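Local coordinates for protein fructosamine deglycase FrlB (Bacillus subtilis, PDB 3EUA) that catalyses the conversion of a range of fructosamine 6-phosphates to glucose 6-phosphate and a free amino acid, at residues A[136-141]-A[295-300]; A[189-194]-A[311-316]; A[202-207]-A[257-262]; A[209-214]-A[301-306]; A[214-217]-A[221-224]. All coordinates share one frame; numbering follows the deposited sequence.

Contact 1: A[136-141]-A[295-300]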
# COMPACT_ATOMS: atom_id res chain seq x y z
N THR A 136 -16.13 -18.34 5.62
CA THR A 136 -15.19 -18.10 4.54
C THR A 136 -13.91 -17.49 5.11
O THR A 136 -13.82 -17.15 6.28
CB THR A 136 -15.75 -17.12 3.47
OG1 THR A 136 -15.98 -15.86 4.09
CG2 THR A 136 -17.06 -17.64 2.76
N ASN A 137 -12.90 -17.36 4.26
CA ASN A 137 -11.62 -16.76 4.67
C ASN A 137 -11.85 -15.38 5.33
O ASN A 137 -11.36 -15.09 6.42
CB ASN A 137 -10.59 -16.74 3.53
CG ASN A 137 -11.06 -16.01 2.26
OD1 ASN A 137 -12.20 -15.54 2.18
ND2 ASN A 137 -10.16 -15.89 1.27
N TYR A 138 -12.65 -14.53 4.70
CA TYR A 138 -12.95 -13.24 5.33
C TYR A 138 -13.68 -13.39 6.68
O TYR A 138 -13.45 -12.59 7.63
CB TYR A 138 -13.81 -12.40 4.42
CG TYR A 138 -13.11 -11.63 3.30
CD1 TYR A 138 -12.50 -10.41 3.57
CD2 TYR A 138 -13.16 -12.07 1.98
CE1 TYR A 138 -11.90 -9.67 2.58
CE2 TYR A 138 -12.56 -11.31 0.95
CZ TYR A 138 -11.92 -10.11 1.27
OH TYR A 138 -11.32 -9.36 0.29
N GLY A 139 -14.57 -14.39 6.76
CA GLY A 139 -15.34 -14.65 7.99
C GLY A 139 -14.48 -15.05 9.14
O GLY A 139 -14.55 -14.46 10.21
N VAL A 140 -13.64 -16.05 8.90
CA VAL A 140 -12.74 -16.60 9.92
C VAL A 140 -11.74 -15.55 10.36
O VAL A 140 -11.43 -15.46 11.52
CB VAL A 140 -12.02 -17.89 9.39
CG1 VAL A 140 -10.82 -18.28 10.24
CG2 VAL A 140 -13.03 -19.08 9.26
N LEU A 141 -11.26 -14.75 9.42
CA LEU A 141 -10.31 -13.68 9.74
C LEU A 141 -10.94 -12.69 10.72
O LEU A 141 -10.30 -12.29 11.70
CB LEU A 141 -9.85 -12.97 8.47
CG LEU A 141 -8.90 -11.77 8.63
CD1 LEU A 141 -7.82 -12.07 9.64
CD2 LEU A 141 -8.29 -11.41 7.26
N ALA A 295 -19.16 -4.37 4.71
CA ALA A 295 -19.46 -4.03 3.30
C ALA A 295 -18.43 -4.55 2.32
O ALA A 295 -18.82 -4.98 1.22
CB ALA A 295 -19.65 -2.55 3.10
N PRO A 296 -17.12 -4.47 2.67
CA PRO A 296 -16.15 -4.98 1.68
C PRO A 296 -16.32 -6.47 1.30
O PRO A 296 -15.98 -6.87 0.16
CB PRO A 296 -14.79 -4.78 2.35
CG PRO A 296 -14.99 -4.06 3.60
CD PRO A 296 -16.47 -3.90 3.86
N LEU A 297 -16.79 -7.27 2.26
CA LEU A 297 -17.05 -8.71 2.00
C LEU A 297 -18.13 -8.86 0.96
O LEU A 297 -18.02 -9.69 0.04
CB LEU A 297 -17.44 -9.46 3.25
CG LEU A 297 -16.33 -9.77 4.23
CD1 LEU A 297 -15.50 -8.52 4.62
CD2 LEU A 297 -16.94 -10.39 5.46
N VAL A 298 -19.16 -8.06 1.07
CA VAL A 298 -20.26 -8.10 0.10
C VAL A 298 -19.80 -7.62 -1.28
O VAL A 298 -20.13 -8.22 -2.29
CB VAL A 298 -21.42 -7.21 0.54
CG1 VAL A 298 -22.57 -7.41 -0.42
CG2 VAL A 298 -21.86 -7.58 1.97
N LEU A 299 -19.05 -6.51 -1.30
CA LEU A 299 -18.53 -5.96 -2.55
C LEU A 299 -17.65 -7.01 -3.24
O LEU A 299 -17.76 -7.25 -4.46
CB LEU A 299 -17.80 -4.62 -2.28
CG LEU A 299 -18.65 -3.37 -1.94
CD1 LEU A 299 -17.82 -2.23 -1.31
CD2 LEU A 299 -19.36 -2.90 -3.24
N ASN A 300 -16.82 -7.67 -2.45
CA ASN A 300 -15.97 -8.71 -2.96
C ASN A 300 -16.75 -9.88 -3.58
O ASN A 300 -16.33 -10.43 -4.62
CB ASN A 300 -15.09 -9.27 -1.86
CG ASN A 300 -14.11 -10.26 -2.38
OD1 ASN A 300 -13.29 -9.91 -3.21
ND2 ASN A 300 -14.13 -11.49 -1.86
O HOH W 1 -10.71 -10.48 -1.83
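Tyr138 and Leu297 lie alongside each other, pointing opposite ways, the tyrosine reaching out from the first turn of helix 137-153 and the leucine from within helix 288-313. They come closest at the root of the aromatic side chain, where Tyr138 CB lies 3.6 Å from Leu297 CG. Farther out the branch Leu297 CD1 approaches ring atom Tyr138 CD1 to 3.7 Å, arriving obliquely. With CG anti to the carbonyl carbon (chi1 -81°), the ring runs on past the leucine to Asn300. That amide also comes in obliquely, near the CE2 corner: Asn300 ND2 stands 3.2 Å from Tyr138 CE2, and the two planes are 59° apart. The pairing illustrates how a two-domain chain is held together, because one helix belongs to the first SIS domain and the other to the second. Val207 of helix 205-220 packs on both Tyr138 and Asn300, while Leu297 also touches Leu165 and Leu168 of helix 158-190. A water joins the polar ends, donating to Asn300 OD1 over 3.0 Å and bonding to Tyr138 OH. Replacing Tyr138 by an alanine would probably open a gap beside Leu297 CD1 and leave that water without its phenolic mate. Thr136 forms the N-cap of the tyrosine's helix, its OG1 accepting a weak 3.4 Å bond from Gly139 N.

Contact 2: A[189-194]-A[311-316]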
# COMPACT_ATOMS: atom_id res chain seq x y z
N ALA A 189 -19.44 -5.59 -22.10
CA ALA A 189 -18.77 -4.30 -22.29
C ALA A 189 -17.26 -4.36 -22.19
O ALA A 189 -16.58 -3.53 -22.77
CB ALA A 189 -19.30 -3.29 -21.27
N HIS A 190 -16.71 -5.33 -21.46
CA HIS A 190 -15.28 -5.43 -21.25
C HIS A 190 -14.59 -6.62 -21.91
O HIS A 190 -13.41 -6.90 -21.64
CB HIS A 190 -15.03 -5.41 -19.75
CG HIS A 190 -15.50 -4.14 -19.11
ND1 HIS A 190 -16.82 -3.91 -18.78
CD2 HIS A 190 -14.83 -3.00 -18.79
CE1 HIS A 190 -16.94 -2.69 -18.28
NE2 HIS A 190 -15.75 -2.11 -18.30
N GLU A 191 -15.30 -7.28 -22.82
CA GLU A 191 -14.74 -8.45 -23.51
C GLU A 191 -13.37 -8.17 -24.14
O GLU A 191 -12.45 -9.00 -24.04
CB GLU A 191 -15.66 -8.94 -24.63
CG GLU A 191 -15.10 -10.22 -25.31
CD GLU A 191 -15.76 -10.58 -26.63
OE1 GLU A 191 -16.57 -9.78 -27.14
OE2 GLU A 191 -15.42 -11.67 -27.17
N LYS A 192 -13.24 -7.01 -24.78
CA LYS A 192 -12.00 -6.66 -25.50
C LYS A 192 -11.20 -5.49 -24.92
O LYS A 192 -10.27 -5.03 -25.57
CB LYS A 192 -12.36 -6.45 -26.98
CG LYS A 192 -12.83 -7.76 -27.66
CD LYS A 192 -13.38 -7.58 -29.04
CE LYS A 192 -13.85 -8.92 -29.58
NZ LYS A 192 -14.41 -8.79 -30.96
N GLU A 193 -11.52 -5.05 -23.70
CA GLU A 193 -10.80 -3.96 -23.04
C GLU A 193 -9.48 -4.50 -22.55
O GLU A 193 -9.45 -5.48 -21.82
CB GLU A 193 -11.61 -3.39 -21.86
CG GLU A 193 -12.85 -2.59 -22.23
CD GLU A 193 -12.55 -1.31 -23.04
OE1 GLU A 193 -11.39 -0.87 -23.14
OE2 GLU A 193 -13.51 -0.72 -23.57
N SER A 194 -8.38 -3.86 -22.92
CA SER A 194 -7.05 -4.33 -22.52
C SER A 194 -6.65 -3.90 -21.10
O SER A 194 -5.79 -4.56 -20.49
CB SER A 194 -6.02 -3.80 -23.52
OG SER A 194 -5.95 -2.39 -23.48
N ALA A 311 -14.99 -13.98 -17.53
CA ALA A 311 -14.20 -15.15 -17.94
C ALA A 311 -14.93 -15.96 -19.05
O ALA A 311 -14.32 -16.43 -19.99
CB ALA A 311 -13.89 -16.04 -16.76
N GLU A 312 -16.24 -16.11 -18.90
CA GLU A 312 -17.07 -16.80 -19.87
C GLU A 312 -17.11 -16.03 -21.18
O GLU A 312 -16.90 -16.61 -22.24
CB GLU A 312 -18.48 -17.00 -19.31
CG GLU A 312 -19.45 -17.69 -20.27
CD GLU A 312 -20.88 -17.79 -19.71
OE1 GLU A 312 -21.11 -17.50 -18.49
OE2 GLU A 312 -21.76 -18.17 -20.51
N GLU A 313 -17.36 -14.72 -21.11
CA GLU A 313 -17.43 -13.87 -22.31
C GLU A 313 -16.12 -13.86 -23.09
O GLU A 313 -16.14 -13.85 -24.30
CB GLU A 313 -17.78 -12.43 -21.93
CG GLU A 313 -18.26 -11.57 -23.10
CD GLU A 313 -19.59 -12.07 -23.66
OE1 GLU A 313 -20.33 -12.74 -22.91
OE2 GLU A 313 -19.91 -11.78 -24.83
N ARG A 314 -15.00 -13.86 -22.38
CA ARG A 314 -13.66 -13.84 -22.99
C ARG A 314 -13.07 -15.22 -23.27
O ARG A 314 -11.92 -15.32 -23.73
CB ARG A 314 -12.69 -13.07 -22.07
CG ARG A 314 -13.12 -11.63 -21.84
CD ARG A 314 -12.16 -10.83 -20.97
NE ARG A 314 -10.87 -10.57 -21.58
CZ ARG A 314 -9.74 -11.24 -21.38
NH1 ARG A 314 -9.66 -12.29 -20.59
NH2 ARG A 314 -8.64 -10.84 -22.00
N ASN A 315 -13.84 -16.26 -22.94
CA ASN A 315 -13.46 -17.65 -23.11
C ASN A 315 -12.06 -17.86 -22.55
O ASN A 315 -11.20 -18.49 -23.17
CB ASN A 315 -13.64 -18.06 -24.58
CG ASN A 315 -13.91 -19.54 -24.75
OD1 ASN A 315 -13.45 -20.38 -23.96
ND2 ASN A 315 -14.69 -19.87 -25.77
N HIS A 316 -11.85 -17.28 -21.37
CA HIS A 316 -10.61 -17.32 -20.64
C HIS A 316 -10.95 -17.79 -19.23
O HIS A 316 -11.31 -16.98 -18.39
CB HIS A 316 -10.00 -15.93 -20.58
CG HIS A 316 -8.62 -15.92 -20.01
ND1 HIS A 316 -7.54 -15.43 -20.70
CD2 HIS A 316 -8.15 -16.36 -18.82
CE1 HIS A 316 -6.46 -15.54 -19.94
NE2 HIS A 316 -6.81 -16.11 -18.80
O HOH W 2 -9.22 -8.07 -23.67
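Glu191 and Arg314 bring their backbones to within 5.5 Å, CA to CA, where the ends of two helices of the SIS fold meet, far from the centre of the chain. On one side a type I beta turn runs from His190 to Glu193. On the other, helix 288-313 finishes in a Schellman motif: Asn315 takes a positive phi of 48°, and His316 N reaches back to Ala311 O at 3.0 Å. Between the two turns Arg314 bends at chi3 (68°), which carries NE to Glu191 O in a weak hydrogen bond of 3.3 Å, the carbonyl oxygen lying at the edge of the guanidinium. The group's stronger hold is NH1 on Gln220 OE1. A leucine in place of Arg314 would probably leave both Gln220 OE1 and the turn carbonyl without this donor. The side chains of Glu191 and Glu313 run nearly perpendicular, touching through methylene carbons (CB of Glu191 to CG of Glu313, 4.0 Å). Their carboxylates, turned 84° apart, are like charges and probably repel mildly. A water in the guanidinium plane accepts from Arg314 NH2 at 3.3 Å and donates to Glu193 O at 3.2 Å.

Contact 3: A[202-207]-A[257-262]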
# COMPACT_ATOMS: atom_id res chain seq x y z
N GLY A 202 -10.31 3.21 2.22
CA GLY A 202 -10.59 2.60 3.51
C GLY A 202 -10.56 1.09 3.55
O GLY A 202 -9.64 0.48 3.02
N ALA A 203 -11.59 0.48 4.13
CA ALA A 203 -11.69 -0.96 4.29
C ALA A 203 -11.97 -1.71 3.00
O ALA A 203 -11.92 -2.92 2.99
CB ALA A 203 -12.75 -1.29 5.31
N ASN A 204 -12.28 -0.97 1.92
CA ASN A 204 -12.61 -1.56 0.62
C ASN A 204 -11.42 -1.62 -0.33
O ASN A 204 -11.51 -2.23 -1.41
CB ASN A 204 -13.71 -0.68 -0.04
CG ASN A 204 -14.78 -0.27 0.95
OD1 ASN A 204 -14.90 0.90 1.31
ND2 ASN A 204 -15.47 -1.25 1.47
N TYR A 205 -10.30 -0.97 0.02
CA TYR A 205 -9.15 -0.89 -0.88
C TYR A 205 -8.59 -2.26 -1.23
O TYR A 205 -8.28 -2.50 -2.39
CB TYR A 205 -8.05 0.06 -0.37
CG TYR A 205 -6.89 0.10 -1.37
CD1 TYR A 205 -7.02 0.80 -2.56
CD2 TYR A 205 -5.71 -0.62 -1.16
CE1 TYR A 205 -6.03 0.82 -3.50
CE2 TYR A 205 -4.68 -0.59 -2.11
CZ TYR A 205 -4.86 0.12 -3.28
OH TYR A 205 -3.88 0.14 -4.23
N GLY A 206 -8.51 -3.18 -0.29
CA GLY A 206 -7.98 -4.54 -0.59
C GLY A 206 -8.85 -5.30 -1.59
O GLY A 206 -8.32 -6.10 -2.36
N VAL A 207 -10.17 -5.02 -1.61
CA VAL A 207 -11.10 -5.65 -2.57
C VAL A 207 -10.76 -5.22 -3.99
O VAL A 207 -10.73 -6.06 -4.91
CB VAL A 207 -12.61 -5.33 -2.22
CG1 VAL A 207 -13.57 -5.90 -3.23
CG2 VAL A 207 -12.91 -5.84 -0.84
N PRO A 257 -16.82 9.17 1.81
CA PRO A 257 -16.72 10.45 1.10
C PRO A 257 -15.60 10.51 0.05
O PRO A 257 -15.75 11.22 -0.96
CB PRO A 257 -16.44 11.45 2.22
CG PRO A 257 -17.08 10.82 3.44
CD PRO A 257 -16.83 9.37 3.28
N LEU A 258 -14.48 9.82 0.29
CA LEU A 258 -13.38 9.78 -0.68
C LEU A 258 -13.86 9.13 -1.97
O LEU A 258 -13.57 9.63 -3.05
CB LEU A 258 -12.16 8.98 -0.16
CG LEU A 258 -11.23 9.60 0.88
CD1 LEU A 258 -11.98 10.11 2.13
CD2 LEU A 258 -10.06 8.61 1.23
N GLU A 259 -14.62 8.04 -1.83
CA GLU A 259 -15.17 7.26 -2.94
C GLU A 259 -16.22 8.08 -3.70
O GLU A 259 -16.25 8.13 -4.92
CB GLU A 259 -15.71 5.93 -2.37
CG GLU A 259 -14.58 5.06 -1.73
CD GLU A 259 -15.03 3.82 -0.94
OE1 GLU A 259 -16.05 3.88 -0.18
OE2 GLU A 259 -14.28 2.80 -1.03
N GLU A 260 -17.07 8.76 -2.95
CA GLU A 260 -18.10 9.62 -3.53
C GLU A 260 -17.49 10.75 -4.37
O GLU A 260 -17.97 11.05 -5.45
CB GLU A 260 -18.95 10.23 -2.41
CG GLU A 260 -19.78 9.18 -1.63
CD GLU A 260 -20.60 9.75 -0.45
OE1 GLU A 260 -20.19 10.74 0.21
OE2 GLU A 260 -21.64 9.16 -0.16
N ARG A 261 -16.42 11.36 -3.88
CA ARG A 261 -15.77 12.45 -4.59
C ARG A 261 -15.17 11.93 -5.90
O ARG A 261 -15.32 12.56 -6.96
CB ARG A 261 -14.72 13.12 -3.70
CG ARG A 261 -14.05 14.31 -4.29
CD ARG A 261 -12.84 14.67 -3.51
NE ARG A 261 -12.16 15.83 -4.07
CZ ARG A 261 -10.94 16.22 -3.72
NH1 ARG A 261 -10.25 15.56 -2.80
NH2 ARG A 261 -10.38 17.27 -4.30
N ALA A 262 -14.52 10.78 -5.82
CA ALA A 262 -13.88 10.11 -6.97
C ALA A 262 -14.92 9.76 -8.04
O ALA A 262 -14.70 9.98 -9.23
CB ALA A 262 -13.14 8.88 -6.49
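Asn204 and Glu259 carry this contact, a small buried meeting of the connection after strand 197-200 with the first turns of helix 256-269 in the second SIS domain. Segment 202-207 leads on into helix 205-220, and the glutamate's helix follows the adjacent strand 246-250. In this doubly wound parallel fold such connections gather at the C-terminal edge of the sheet, where SIS domains commonly bind their phosphosugars.

The settled polar bonds belong to the glutamate. Its carboxylate is gripped by two backbone N-H groups, OE1 by Gly251 N and OE2 by Ser201 N, which would probably stabilise the buried negative charge. Glu259 gets there by an extended chain, with chi2 at 171°. The amide of Asn204 and the carboxylate of Glu259 lie close, their planes 26° apart.

The van der Waals part is slight: Asn204 CB lies 3.7 Å from Glu259 OE2. Asn204 also packs on Pro296 and Leu299 of helix 288-313.

The same two segments also reach the second subunit: Gly202 N bonds to its Glu63, and Arg261, farther off, makes salt bridges to its Glu89 and the terminal carboxylate of its Tyr329.

Backbone bonds shape the turn itself. Tyr205 N makes a weak 3.4 Å bond to Gly202 O, and Val207 N another weak one, of 3.1 Å, to Asn204 O.

Contact 4: A[209-214]-A[301-306]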
# COMPACT_ATOMS: atom_id res chain seq x y z
N TYR A 209 -7.79 -3.93 -4.87
CA TYR A 209 -6.43 -4.46 -5.13
C TYR A 209 -6.50 -5.90 -5.61
O TYR A 209 -5.88 -6.28 -6.63
CB TYR A 209 -5.56 -4.28 -3.89
CG TYR A 209 -4.17 -4.89 -3.98
CD1 TYR A 209 -3.17 -4.33 -4.80
CD2 TYR A 209 -3.82 -5.98 -3.22
CE1 TYR A 209 -1.91 -4.87 -4.87
CE2 TYR A 209 -2.54 -6.55 -3.29
CZ TYR A 209 -1.59 -5.98 -4.10
OH TYR A 209 -0.32 -6.56 -4.19
N SER A 210 -7.25 -6.73 -4.89
CA SER A 210 -7.38 -8.15 -5.26
C SER A 210 -8.00 -8.27 -6.63
O SER A 210 -7.58 -9.07 -7.47
CB SER A 210 -8.26 -8.87 -4.23
OG SER A 210 -8.15 -10.26 -4.45
N TYR A 211 -9.03 -7.48 -6.91
CA TYR A 211 -9.66 -7.61 -8.24
C TYR A 211 -8.65 -7.29 -9.31
O TYR A 211 -8.62 -7.93 -10.37
CB TYR A 211 -10.85 -6.70 -8.41
CG TYR A 211 -11.86 -7.22 -9.41
CD1 TYR A 211 -12.70 -8.25 -9.06
CD2 TYR A 211 -11.98 -6.69 -10.66
CE1 TYR A 211 -13.61 -8.76 -9.95
CE2 TYR A 211 -12.93 -7.18 -11.56
CZ TYR A 211 -13.74 -8.21 -11.18
OH TYR A 211 -14.67 -8.74 -12.04
N SER A 212 -7.83 -6.27 -9.06
CA SER A 212 -6.81 -5.87 -10.03
C SER A 212 -5.72 -6.91 -10.24
O SER A 212 -5.47 -7.36 -11.38
CB SER A 212 -6.13 -4.54 -9.64
OG SER A 212 -7.02 -3.43 -9.79
N ILE A 213 -5.10 -7.33 -9.15
CA ILE A 213 -3.96 -8.23 -9.28
C ILE A 213 -4.29 -9.72 -9.50
O ILE A 213 -3.56 -10.39 -10.21
CB ILE A 213 -2.94 -8.06 -8.12
CG1 ILE A 213 -3.56 -8.46 -6.78
CG2 ILE A 213 -2.36 -6.62 -8.14
CD1 ILE A 213 -2.53 -9.02 -5.81
N CYS A 214 -5.41 -10.17 -8.94
CA CYS A 214 -5.88 -11.55 -9.03
C CYS A 214 -6.88 -11.78 -10.16
O CYS A 214 -6.60 -12.51 -11.08
CB CYS A 214 -6.48 -11.97 -7.70
SG CYS A 214 -5.24 -11.93 -6.38
N ARG A 301 -17.82 -10.29 -2.91
CA ARG A 301 -18.64 -11.41 -3.40
C ARG A 301 -19.32 -11.05 -4.71
O ARG A 301 -19.38 -11.84 -5.64
CB ARG A 301 -19.69 -11.80 -2.37
CG ARG A 301 -20.60 -12.98 -2.78
CD ARG A 301 -19.78 -14.29 -3.00
NE ARG A 301 -20.54 -15.35 -3.65
CZ ARG A 301 -20.65 -15.51 -4.97
NH1 ARG A 301 -20.07 -14.69 -5.83
NH2 ARG A 301 -21.35 -16.52 -5.44
N VAL A 302 -19.86 -9.83 -4.80
CA VAL A 302 -20.52 -9.38 -6.04
C VAL A 302 -19.52 -9.36 -7.19
O VAL A 302 -19.82 -9.82 -8.30
CB VAL A 302 -21.14 -8.01 -5.85
CG1 VAL A 302 -21.59 -7.42 -7.19
CG2 VAL A 302 -22.31 -8.11 -4.84
N LEU A 303 -18.32 -8.84 -6.92
CA LEU A 303 -17.25 -8.77 -7.92
C LEU A 303 -16.88 -10.15 -8.46
O LEU A 303 -16.56 -10.28 -9.63
CB LEU A 303 -16.02 -8.07 -7.36
CG LEU A 303 -16.07 -6.54 -7.31
CD1 LEU A 303 -14.87 -6.05 -6.55
CD2 LEU A 303 -16.14 -5.95 -8.73
N ARG A 304 -16.98 -11.17 -7.62
CA ARG A 304 -16.70 -12.51 -8.10
C ARG A 304 -17.70 -12.91 -9.18
O ARG A 304 -17.33 -13.61 -10.10
CB ARG A 304 -16.76 -13.55 -6.99
CG ARG A 304 -16.23 -14.94 -7.42
CD ARG A 304 -14.76 -14.94 -7.34
NE ARG A 304 -14.12 -16.15 -7.85
CZ ARG A 304 -12.82 -16.43 -7.68
NH1 ARG A 304 -12.31 -17.55 -8.17
NH2 ARG A 304 -12.02 -15.61 -6.98
N SER A 305 -18.97 -12.49 -9.09
CA SER A 305 -19.95 -12.83 -10.11
C SER A 305 -19.63 -12.10 -11.42
O SER A 305 -19.85 -12.62 -12.51
CB SER A 305 -21.37 -12.54 -9.61
OG SER A 305 -21.59 -11.16 -9.43
N TYR A 306 -19.06 -10.89 -11.30
CA TYR A 306 -18.66 -10.10 -12.46
C TYR A 306 -17.50 -10.83 -13.14
O TYR A 306 -17.48 -10.93 -14.36
CB TYR A 306 -18.24 -8.68 -12.07
CG TYR A 306 -19.36 -7.66 -11.83
CD1 TYR A 306 -20.40 -7.91 -10.95
CD2 TYR A 306 -19.32 -6.41 -12.46
CE1 TYR A 306 -21.40 -6.97 -10.72
CE2 TYR A 306 -20.31 -5.46 -12.23
CZ TYR A 306 -21.34 -5.74 -11.37
OH TYR A 306 -22.32 -4.78 -11.15
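The ring of Tyr211 has one face against Leu303, whose CD2 methyl makes a CH-pi contact 4.1 Å from the ring centroid and 15° off the normal, displaced a little toward the rim. Along one side of the same ring Tyr211 CE1 comes within 3.6 Å of Leu303 CB, with Tyr211 CD1 almost as near to that carbon at 3.7 Å, so the leucine meets the ring with both its root and a branch.

Tyr211 leaves its helix with CG anti to the backbone N (chi1 -153°), a course that carries the phenol across to the opposing backbone. There its OH gives a weak hydrogen bond of 3.4 Å to Leu303 O. The hydroxyl oxygen also rests 3.6 Å from Tyr306 CB, the side chains of the two tyrosines standing roughly square to each other. Helix 205-220 widens into a pi-type turn at residues 211-214, which begins at this tyrosine.

The pair exemplifies helix-helix packing within an alpha/beta SIS domain, helices 205-220 and 288-313 packing together against the parallel sheet. One turn before Tyr211, Val207 also packs on Leu303. Tyr211 touches Ile247 and Leu303 touches Leu249, both of strand 246-250, while Leu303 and Tyr306 also reach Leu276 of strand 273-277. Beyond them Tyr306 meets Phe186 of helix 158-190, and Tyr209 OH bonds to Glu231 of the second subunit.

Contact 5: A[214-217]-A[221-224]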
# COMPACT_ATOMS: atom_id res chain seq x y z
N CYS A 214 -5.41 -10.17 -8.94
CA CYS A 214 -5.88 -11.55 -9.03
C CYS A 214 -6.88 -11.78 -10.16
O CYS A 214 -6.60 -12.51 -11.08
CB CYS A 214 -6.48 -11.97 -7.70
SG CYS A 214 -5.24 -11.93 -6.38
N ILE A 215 -8.03 -11.14 -10.13
CA ILE A 215 -8.99 -11.42 -11.17
C ILE A 215 -8.53 -10.93 -12.54
O ILE A 215 -8.44 -11.72 -13.51
CB ILE A 215 -10.39 -10.83 -10.87
CG1 ILE A 215 -10.99 -11.43 -9.58
CG2 ILE A 215 -11.29 -11.01 -12.10
CD1 ILE A 215 -11.41 -12.92 -9.67
N LEU A 216 -8.16 -9.66 -12.61
CA LEU A 216 -7.80 -9.09 -13.90
C LEU A 216 -6.46 -9.52 -14.45
O LEU A 216 -6.40 -10.12 -15.51
CB LEU A 216 -7.97 -7.56 -13.85
CG LEU A 216 -9.45 -7.13 -13.60
CD1 LEU A 216 -9.54 -5.62 -13.42
CD2 LEU A 216 -10.42 -7.58 -14.72
N MSE A 217 -5.38 -9.23 -13.74
CA MSE A 217 -4.03 -9.55 -14.17
C MSE A 217 -3.80 -11.07 -14.20
O MSE A 217 -3.64 -11.66 -15.27
CB MSE A 217 -2.99 -8.83 -13.29
CG MSE A 217 -3.08 -7.30 -13.37
SE MSE A 217 -1.82 -6.37 -12.26
CE MSE A 217 -0.16 -6.75 -13.40
N TRP A 221 -5.45 -11.89 -17.66
CA TRP A 221 -4.40 -11.21 -18.41
C TRP A 221 -4.89 -9.86 -18.95
O TRP A 221 -4.68 -9.53 -20.10
CB TRP A 221 -3.81 -12.05 -19.54
CG TRP A 221 -3.35 -13.39 -19.12
CD1 TRP A 221 -2.98 -13.80 -17.87
CD2 TRP A 221 -3.03 -14.46 -19.99
NE1 TRP A 221 -2.54 -15.10 -17.90
CE2 TRP A 221 -2.55 -15.53 -19.20
CE3 TRP A 221 -3.14 -14.64 -21.38
CZ2 TRP A 221 -2.18 -16.76 -19.74
CZ3 TRP A 221 -2.76 -15.87 -21.92
CH2 TRP A 221 -2.29 -16.91 -21.09
N ILE A 222 -5.60 -9.12 -18.09
CA ILE A 222 -6.09 -7.78 -18.37
C ILE A 222 -5.28 -6.85 -17.49
O ILE A 222 -5.16 -7.10 -16.29
CB ILE A 222 -7.58 -7.66 -18.06
CG1 ILE A 222 -8.37 -8.55 -19.03
CG2 ILE A 222 -8.04 -6.25 -18.21
CD1 ILE A 222 -9.83 -8.60 -18.76
N HIS A 223 -4.73 -5.79 -18.07
CA HIS A 223 -3.95 -4.83 -17.29
C HIS A 223 -4.85 -4.17 -16.27
O HIS A 223 -6.00 -3.85 -16.57
CB HIS A 223 -3.34 -3.77 -18.18
CG HIS A 223 -2.42 -4.32 -19.23
ND1 HIS A 223 -1.21 -4.91 -18.92
CD2 HIS A 223 -2.51 -4.32 -20.58
CE1 HIS A 223 -0.62 -5.30 -20.04
NE2 HIS A 223 -1.38 -4.94 -21.06
N SER A 224 -4.34 -3.93 -15.06
CA SER A 224 -5.15 -3.20 -14.07
C SER A 224 -4.22 -2.45 -13.10
O SER A 224 -2.98 -2.46 -13.23
CB SER A 224 -6.14 -4.13 -13.35
OG SER A 224 -7.15 -3.41 -12.64
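Leu216 O receives the hydrogen bond of Ile222 N at 2.9 Å, nearly straight at 172°, with the donor well above the carbonyl plane. One residue on, Met217 O takes a weaker bond from Trp221 N, 3.0 Å long and bent to 133°. Together they show how a helix is brought to an end: Trp221 adopts a positive phi of 55°, and the chain folds back over the last turns of helix 205-220. The indole lies so that Met217 O is in its plane at the edge, 3.4 Å from Trp221 CD1. Van der Waals packing closes the reversal, Leu216 CD1 resting against Ser224, 3.3 Å from its OG. The other branch makes the apolar contact, Leu216 CD2 lying 4.2 Å from Ile222 CD1. Ser224 OG is directed here by its torsion, anti to the backbone N, and is buried yet satisfied by bonds to Ile196 O and Ser212 OG. Met217, a selenomethionine modelled in two conformers, lies beside Ile222 O. Leu216 and Ile222 both pack on Leu310 of helix 288-313, and the returning chain then leads to strand 226-228, while Trp221 NE1 bonds to Glu238 of the second subunit.

Overall arrangement
Followed from the N terminus, the chain opens contact 1 at helix 137-153, contact 2 at the end of helix 158-190, and contacts 3, 4 and 5 in turn from the entry of helix 205-220 onward. Contact 5 closes first, as a local reversal nested inside the loops of contacts 1, 2 and 3. Contact 3 closes next, at helix 256-269, itself nested within contacts 1 and 2. Helix 288-313 then closes contacts 1, 4 and 2 in that order. Contact 4 therefore crosses contacts 1 and 3 but nests in contact 2, and contacts 1 and 2 cross. Helix 288-313 thus joins the first SIS domain, through contact 1, to the second, through contacts 4 and 2.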